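PDB 1M22: peptide amidase from Stenotrophomonas maltophilia, which probably hydrolyses amide bonds, removing the C-terminal amide of peptides with release of ammonia. Local coordinates for residues G273-L284 against H408-G419. Numbering follows the deposited sequence.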
ATOM      1  N   GLY A 273       8.199  20.486  18.545  1.00 14.55           N
ATOM      2  CA  GLY A 273       7.572  20.069  19.786  1.00 14.22           C
ATOM      3  C   GLY A 273       7.187  18.604  19.861  1.00 14.84           C
ATOM      4  O   GLY A 273       6.713  18.140  20.898  1.00 16.98           O
ATOM      5  N   LYS A 274       7.388  17.866  18.775  1.00 11.73           N
ATOM      6  CA  LYS A 274       7.040  16.452  18.760  1.00 10.95           C
ATOM      7  C   LYS A 274       8.081  15.614  19.488  1.00  8.75           C
ATOM      8  O   LYS A 274       9.228  16.025  19.646  1.00 10.91           O
ATOM      9  CB  LYS A 274       6.909  15.944  17.322  1.00 11.56           C
ATOM     10  CG  LYS A 274       5.789  16.573  16.510  1.00 12.72           C
ATOM     11  CD  LYS A 274       4.421  16.283  17.112  1.00 13.85           C
ATOM     12  CE  LYS A 274       3.308  16.555  16.108  1.00 15.98           C
ATOM     13  NZ  LYS A 274       3.358  17.935  15.550  1.00 17.35           N
ATOM     14  N   ARG A 275       7.660  14.435  19.930  1.00  8.97           N
ATOM     15  CA  ARG A 275       8.541  13.508  20.624  1.00  8.33           C
ATOM     16  C   ARG A 275       8.479  12.192  19.863  1.00  7.74           C
ATOM     17  O   ARG A 275       7.402  11.637  19.640  1.00  8.83           O
ATOM     18  CB  ARG A 275       8.090  13.336  22.077  1.00  8.86           C
ATOM     19  CG  ARG A 275       8.239  14.612  22.909  1.00 10.72           C
ATOM     20  CD  ARG A 275       7.710  14.424  24.325  1.00  9.55           C
ATOM     21  NE  ARG A 275       8.380  13.320  25.001  1.00  9.78           N
ATOM     22  CZ  ARG A 275       9.619  13.369  25.480  1.00  9.36           C
ATOM     23  NH1 ARG A 275      10.335  14.481  25.368  1.00 11.95           N
ATOM     24  NH2 ARG A 275      10.148  12.296  26.048  1.00 11.84           N
ATOM     25  N   ILE A 276       9.646  11.701  19.461  1.00  7.78           N
ATOM     26  CA  ILE A 276       9.741  10.483  18.671  1.00  9.15           C
ATOM     27  C   ILE A 276      10.632   9.425  19.304  1.00  8.12           C
ATOM     28  O   ILE A 276      11.688   9.732  19.855  1.00  9.53           O
ATOM     29  CB  ILE A 276      10.303  10.808  17.267  1.00  9.76           C
ATOM     30  CG1 ILE A 276       9.343  11.734  16.527  1.00 12.46           C
ATOM     31  CG2 ILE A 276      10.552   9.529  16.480  1.00 11.40           C
ATOM     32  CD1 ILE A 276       9.874  12.218  15.189  1.00 14.83           C
ATOM     33  N   GLY A 277      10.193   8.175  19.213  1.00  7.42           N
ATOM     34  CA  GLY A 277      10.977   7.076  19.735  1.00  8.46           C
ATOM     35  C   GLY A 277      11.616   6.309  18.588  1.00  9.49           C
ATOM     36  O   GLY A 277      10.915   5.802  17.708  1.00 10.04           O
ATOM     37  N   LEU A 278      12.944   6.245  18.577  1.00  8.44           N
ATOM     38  CA  LEU A 278      13.670   5.512  17.539  1.00  8.83           C
ATOM     39  C   LEU A 278      13.785   4.069  18.012  1.00  8.50           C
ATOM     40  O   LEU A 278      14.489   3.780  18.980  1.00  9.44           O
ATOM     41  CB  LEU A 278      15.063   6.111  17.333  1.00 11.84           C
ATOM     42  CG  LEU A 278      15.980   5.382  16.343  1.00 14.14           C
ATOM     43  CD1 LEU A 278      15.328   5.307  14.968  1.00 15.05           C
ATOM     44  CD2 LEU A 278      17.310   6.113  16.269  1.00 17.65           C
ATOM     45  N   LEU A 279      13.091   3.165  17.328  1.00  9.30           N
ATOM     46  CA  LEU A 279      13.075   1.759  17.709  1.00  9.39           C
ATOM     47  C   LEU A 279      14.413   1.047  17.587  1.00 11.20           C
ATOM     48  O   LEU A 279      15.048   1.051  16.533  1.00 11.36           O
ATOM     49  CB  LEU A 279      12.004   1.017  16.904  1.00  9.53           C
ATOM     50  CG  LEU A 279      10.574   1.509  17.157  1.00  9.14           C
ATOM     51  CD1 LEU A 279       9.608   0.761  16.260  1.00 11.46           C
ATOM     52  CD2 LEU A 279      10.208   1.308  18.620  1.00 13.60           C
ATOM     53  N   GLN A 280      14.826   0.426  18.687  1.00 12.00           N
ATOM     54  CA  GLN A 280      16.085  -0.296  18.740  1.00 13.57           C
ATOM     55  C   GLN A 280      15.910  -1.759  18.352  1.00 14.08           C
ATOM     56  O   GLN A 280      15.307  -2.538  19.089  1.00 16.23           O
ATOM     57  CB  GLN A 280      16.669  -0.206  20.152  1.00 14.66           C
ATOM     58  CG  GLN A 280      16.864   1.218  20.637  1.00 15.02           C
ATOM     59  CD  GLN A 280      17.863   1.982  19.794  1.00 15.66           C
ATOM     60  OE1 GLN A 280      19.050   1.657  19.774  1.00 19.11           O
ATOM     61  NE2 GLN A 280      17.386   3.001  19.087  1.00 14.85           N
ATOM     62  N   THR A 281      16.422  -2.116  17.179  1.00 15.08           N
ATOM     63  CA  THR A 281      16.362  -3.487  16.686  1.00 15.12           C
ATOM     64  C   THR A 281      17.602  -3.691  15.828  1.00 14.25           C
ATOM     65  O   THR A 281      18.285  -2.725  15.475  1.00 14.33           O
ATOM     66  CB  THR A 281      15.119  -3.757  15.800  1.00 14.90           C
ATOM     67  OG1 THR A 281      15.336  -3.225  14.488  1.00 14.25           O
ATOM     68  CG2 THR A 281      13.873  -3.130  16.407  1.00 16.52           C
ATOM     69  N   PRO A 282      17.912  -4.949  15.482  1.00 16.66           N
ATOM     70  CA  PRO A 282      19.084  -5.256  14.657  1.00 16.05           C
ATOM     71  C   PRO A 282      19.079  -4.568  13.293  1.00 14.73           C
ATOM     72  O   PRO A 282      20.123  -4.444  12.654  1.00 15.49           O
ATOM     73  CB  PRO A 282      19.026  -6.776  14.536  1.00 17.92           C
ATOM     74  CG  PRO A 282      18.428  -7.186  15.843  1.00 18.67           C
ATOM     75  CD  PRO A 282      17.303  -6.188  16.000  1.00 15.76           C
ATOM     76  N   LEU A 283      17.910  -4.116  12.849  1.00 13.28           N
ATOM     77  CA  LEU A 283      17.811  -3.456  11.552  1.00 13.00           C
ATOM     78  C   LEU A 283      18.637  -2.171  11.506  1.00 12.36           C
ATOM     79  O   LEU A 283      19.039  -1.722  10.433  1.00 12.34           O
ATOM     80  CB  LEU A 283      16.344  -3.155  11.224  1.00 14.34           C
ATOM     81  CG  LEU A 283      16.027  -2.707   9.794  1.00 13.21           C
ATOM     82  CD1 LEU A 283      16.546  -3.735   8.794  1.00 15.10           C
ATOM     83  CD2 LEU A 283      14.518  -2.528   9.642  1.00 14.19           C
ATOM     84  N   LEU A 284      18.895  -1.581  12.671  1.00 12.51           N
ATOM     85  CA  LEU A 284      19.690  -0.357  12.735  1.00 12.85           C
ATOM     86  C   LEU A 284      21.138  -0.629  12.333  1.00 13.19           C
ATOM     87  O   LEU A 284      21.859   0.287  11.934  1.00 13.94           O
ATOM     88  CB  LEU A 284      19.673   0.225  14.153  1.00 13.23           C
ATOM     89  CG  LEU A 284      18.342   0.697  14.741  1.00 10.30           C
ATOM     90  CD1 LEU A 284      18.571   1.186  16.166  1.00 13.71           C
ATOM     91  CD2 LEU A 284      17.753   1.808  13.885  1.00 12.61           C
ATOM     92  N   HIS A 408       7.361   7.160  27.191  1.00 10.31           N
ATOM     93  CA  HIS A 408       8.173   8.366  27.021  1.00  9.41           C
ATOM     94  C   HIS A 408       7.349   9.522  26.460  1.00  7.92           C
ATOM     95  O   HIS A 408       7.904  10.503  25.963  1.00  9.05           O
ATOM     96  CB  HIS A 408       9.350   8.078  26.082  1.00 11.63           C
ATOM     97  CG  HIS A 408      10.378   7.160  26.667  1.00 13.86           C
ATOM     98  ND1 HIS A 408      11.441   7.612  27.419  1.00 17.66           N
ATOM     99  CD2 HIS A 408      10.491   5.812  26.628  1.00 14.50           C
ATOM    100  CE1 HIS A 408      12.165   6.581  27.817  1.00 15.23           C
ATOM    101  NE2 HIS A 408      11.610   5.478  27.351  1.00 17.96           N
ATOM    102  N   GLN A 409       6.030   9.401  26.571  1.00  9.33           N
ATOM    103  CA  GLN A 409       5.087  10.395  26.061  1.00  8.87           C
ATOM    104  C   GLN A 409       5.474  10.802  24.645  1.00  8.24           C
ATOM    105  O   GLN A 409       5.758  11.969  24.362  1.00  9.35           O
ATOM    106  CB  GLN A 409       5.029  11.631  26.967  1.00  9.01           C
ATOM    107  CG  GLN A 409       3.765  12.450  26.716  1.00 12.57           C
ATOM    108  CD  GLN A 409       3.609  13.629  27.650  1.00 16.51           C
ATOM    109  OE1 GLN A 409       3.711  13.492  28.867  1.00 19.19           O
ATOM    110  NE2 GLN A 409       3.340  14.798  27.081  1.00 17.87           N
ATOM    111  N   LEU A 410       5.460   9.812  23.759  1.00  8.87           N
ATOM    112  CA  LEU A 410       5.827   9.998  22.362  1.00  8.43           C
ATOM    113  C   LEU A 410       4.630  10.185  21.438  1.00  7.75           C
ATOM    114  O   LEU A 410       3.514   9.747  21.731  1.00  9.82           O
ATOM    115  CB  LEU A 410       6.634   8.790  21.885  1.00  8.27           C
ATOM    116  CG  LEU A 410       7.838   8.414  22.749  1.00  8.44           C
ATOM    117  CD1 LEU A 410       8.400   7.085  22.280  1.00  9.09           C
ATOM    118  CD2 LEU A 410       8.894   9.509  22.676  1.00  8.34           C
ATOM    119  N   ASP A 411       4.888  10.831  20.306  1.00  8.48           N
ATOM    120  CA  ASP A 411       3.875  11.076  19.289  1.00  8.89           C
ATOM    121  C   ASP A 411       3.939  10.011  18.206  1.00  8.18           C
ATOM    122  O   ASP A 411       2.949   9.739  17.533  1.00  9.36           O
ATOM    123  CB  ASP A 411       4.089  12.442  18.645  1.00  9.32           C
ATOM    124  CG  ASP A 411       3.861  13.569  19.611  1.00 11.12           C
ATOM    125  OD1 ASP A 411       4.847  14.185  20.069  1.00 12.00           O
ATOM    126  OD2 ASP A 411       2.682  13.825  19.920  1.00 16.24           O
ATOM    127  N   ALA A 412       5.115   9.419  18.040  1.00  7.83           N
ATOM    128  CA  ALA A 412       5.304   8.391  17.032  1.00  7.31           C
ATOM    129  C   ALA A 412       6.566   7.593  17.290  1.00  7.21           C
ATOM    130  O   ALA A 412       7.436   7.993  18.072  1.00  7.97           O
ATOM    131  CB  ALA A 412       5.374   9.024  15.644  1.00  8.06           C
ATOM    132  N   LEU A 413       6.642   6.447  16.625  1.00  7.31           N
ATOM    133  CA  LEU A 413       7.798   5.572  16.698  1.00  7.88           C
ATOM    134  C   LEU A 413       8.351   5.555  15.281  1.00  7.21           C
ATOM    135  O   LEU A 413       7.586   5.559  14.315  1.00  8.77           O
ATOM    136  CB  LEU A 413       7.378   4.157  17.102  1.00  7.17           C
ATOM    137  CG  LEU A 413       6.626   4.048  18.429  1.00  7.53           C
ATOM    138  CD1 LEU A 413       6.170   2.616  18.656  1.00 10.94           C
ATOM    139  CD2 LEU A 413       7.529   4.507  19.561  1.00 10.48           C
ATOM    140  N   VAL A 414       9.670   5.565  15.149  1.00  7.04           N
ATOM    141  CA  VAL A 414      10.284   5.523  13.829  1.00  7.69           C
ATOM    142  C   VAL A 414      11.384   4.477  13.773  1.00  8.13           C
ATOM    143  O   VAL A 414      11.940   4.079  14.801  1.00  7.85           O
ATOM    144  CB  VAL A 414      10.876   6.890  13.409  1.00  8.41           C
ATOM    145  CG1 VAL A 414       9.789   7.949  13.416  1.00  8.09           C
ATOM    146  CG2 VAL A 414      12.024   7.271  14.327  1.00  9.84           C
ATOM    147  N   ALA A 415      11.690   4.032  12.562  1.00  7.63           N
ATOM    148  CA  ALA A 415      12.717   3.024  12.347  1.00  8.49           C
ATOM    149  C   ALA A 415      12.886   2.832  10.856  1.00  7.26           C
ATOM    150  O   ALA A 415      12.064   3.297  10.068  1.00  7.63           O
ATOM    151  CB  ALA A 415      12.281   1.702  12.973  1.00  8.90           C
ATOM    152  N   PRO A 416      13.979   2.177  10.441  1.00  7.58           N
ATOM    153  CA  PRO A 416      14.136   1.959   9.001  1.00  7.57           C
ATOM    154  C   PRO A 416      12.969   1.019   8.690  1.00  6.98           C
ATOM    155  O   PRO A 416      12.630   0.167   9.514  1.00  8.20           O
ATOM    156  CB  PRO A 416      15.476   1.235   8.901  1.00  7.98           C
ATOM    157  CG  PRO A 416      16.222   1.706  10.114  1.00 10.89           C
ATOM    158  CD  PRO A 416      15.158   1.705  11.185  1.00  9.08           C
ATOM    159  N   THR A 417      12.346   1.163   7.528  1.00  6.91           N
ATOM    160  CA  THR A 417      11.213   0.310   7.185  1.00  5.57           C
ATOM    161  C   THR A 417      11.611  -1.150   6.988  1.00  6.58           C
ATOM    162  O   THR A 417      10.978  -2.062   7.525  1.00  8.58           O
ATOM    163  CB  THR A 417      10.522   0.830   5.916  1.00  7.06           C
ATOM    164  OG1 THR A 417      10.186   2.209   6.110  1.00  7.58           O
ATOM    165  CG2 THR A 417       9.254   0.035   5.621  1.00  7.41           C
ATOM    166  N   THR A 418      12.670  -1.361   6.217  1.00  6.99           N
ATOM    167  CA  THR A 418      13.160  -2.701   5.928  1.00  8.48           C
ATOM    168  C   THR A 418      14.547  -2.562   5.308  1.00  8.36           C
ATOM    169  O   THR A 418      15.138  -1.484   5.346  1.00  7.90           O
ATOM    170  CB  THR A 418      12.194  -3.432   4.953  1.00  9.75           C
ATOM    171  OG1 THR A 418      12.637  -4.779   4.752  1.00 11.21           O
ATOM    172  CG2 THR A 418      12.125  -2.711   3.606  1.00  9.70           C
ATOM    173  N   GLY A 419      15.077  -3.653   4.761  1.00  8.92           N
ATOM    174  CA  GLY A 419      16.383  -3.600   4.124  1.00  9.42           C
ATOM    175  C   GLY A 419      16.205  -3.214   2.668  1.00  9.80           C
ATOM    176  O   GLY A 419      15.189  -2.619   2.304  1.00 11.14           O
TER
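Gly277 and Leu413 face each other in the middle of two parallel strands, 275-279 and 412-416, whose axes, taken over these short segments, approach to 4.7 Å and diverge by 37°. The ladder runs from Asp411 N to Arg275 O, through Gly277 N to Ala412 O and Val414 N to Gly277 O, and finishes with Leu279 N to Val414 O (2.9 Å). Asp411 adds a rung with its side chain: OD1 takes Arg275 N at 2.8 Å through its anti lone pair, while OD2 forms a salt bridge with Lys472. Arg275, bent at chi3 (57°), turns its guanidinium edge to the end of helix 383-407, where Gln409 completes a Schellman motif. Arg275 NE and NH2 both grip His408 O, at 3.0 and 2.9 Å, almost exactly in the guanidinium plane; a weak bond links NE to Gln409 O. On one face of the sheet, Ile276 CG2 presses tightly on Val414 CG2 (3.4 Å), and Leu278 CD1 reaches the same methyl. On the other, Leu410 CD1 lies directly against Gly277 CA at 3.6 Å, the methyl resting on the bare backbone of the glycine. Beyond the strands, Leu283 CD2 and Leu284 CD2 pack on the Pro416 ring. With strand 306-310 pairing along the far edge of 275-279, the ladder belongs to the parallel end of the mixed, helix-covered eleven-stranded sheet of the amidase signature fold.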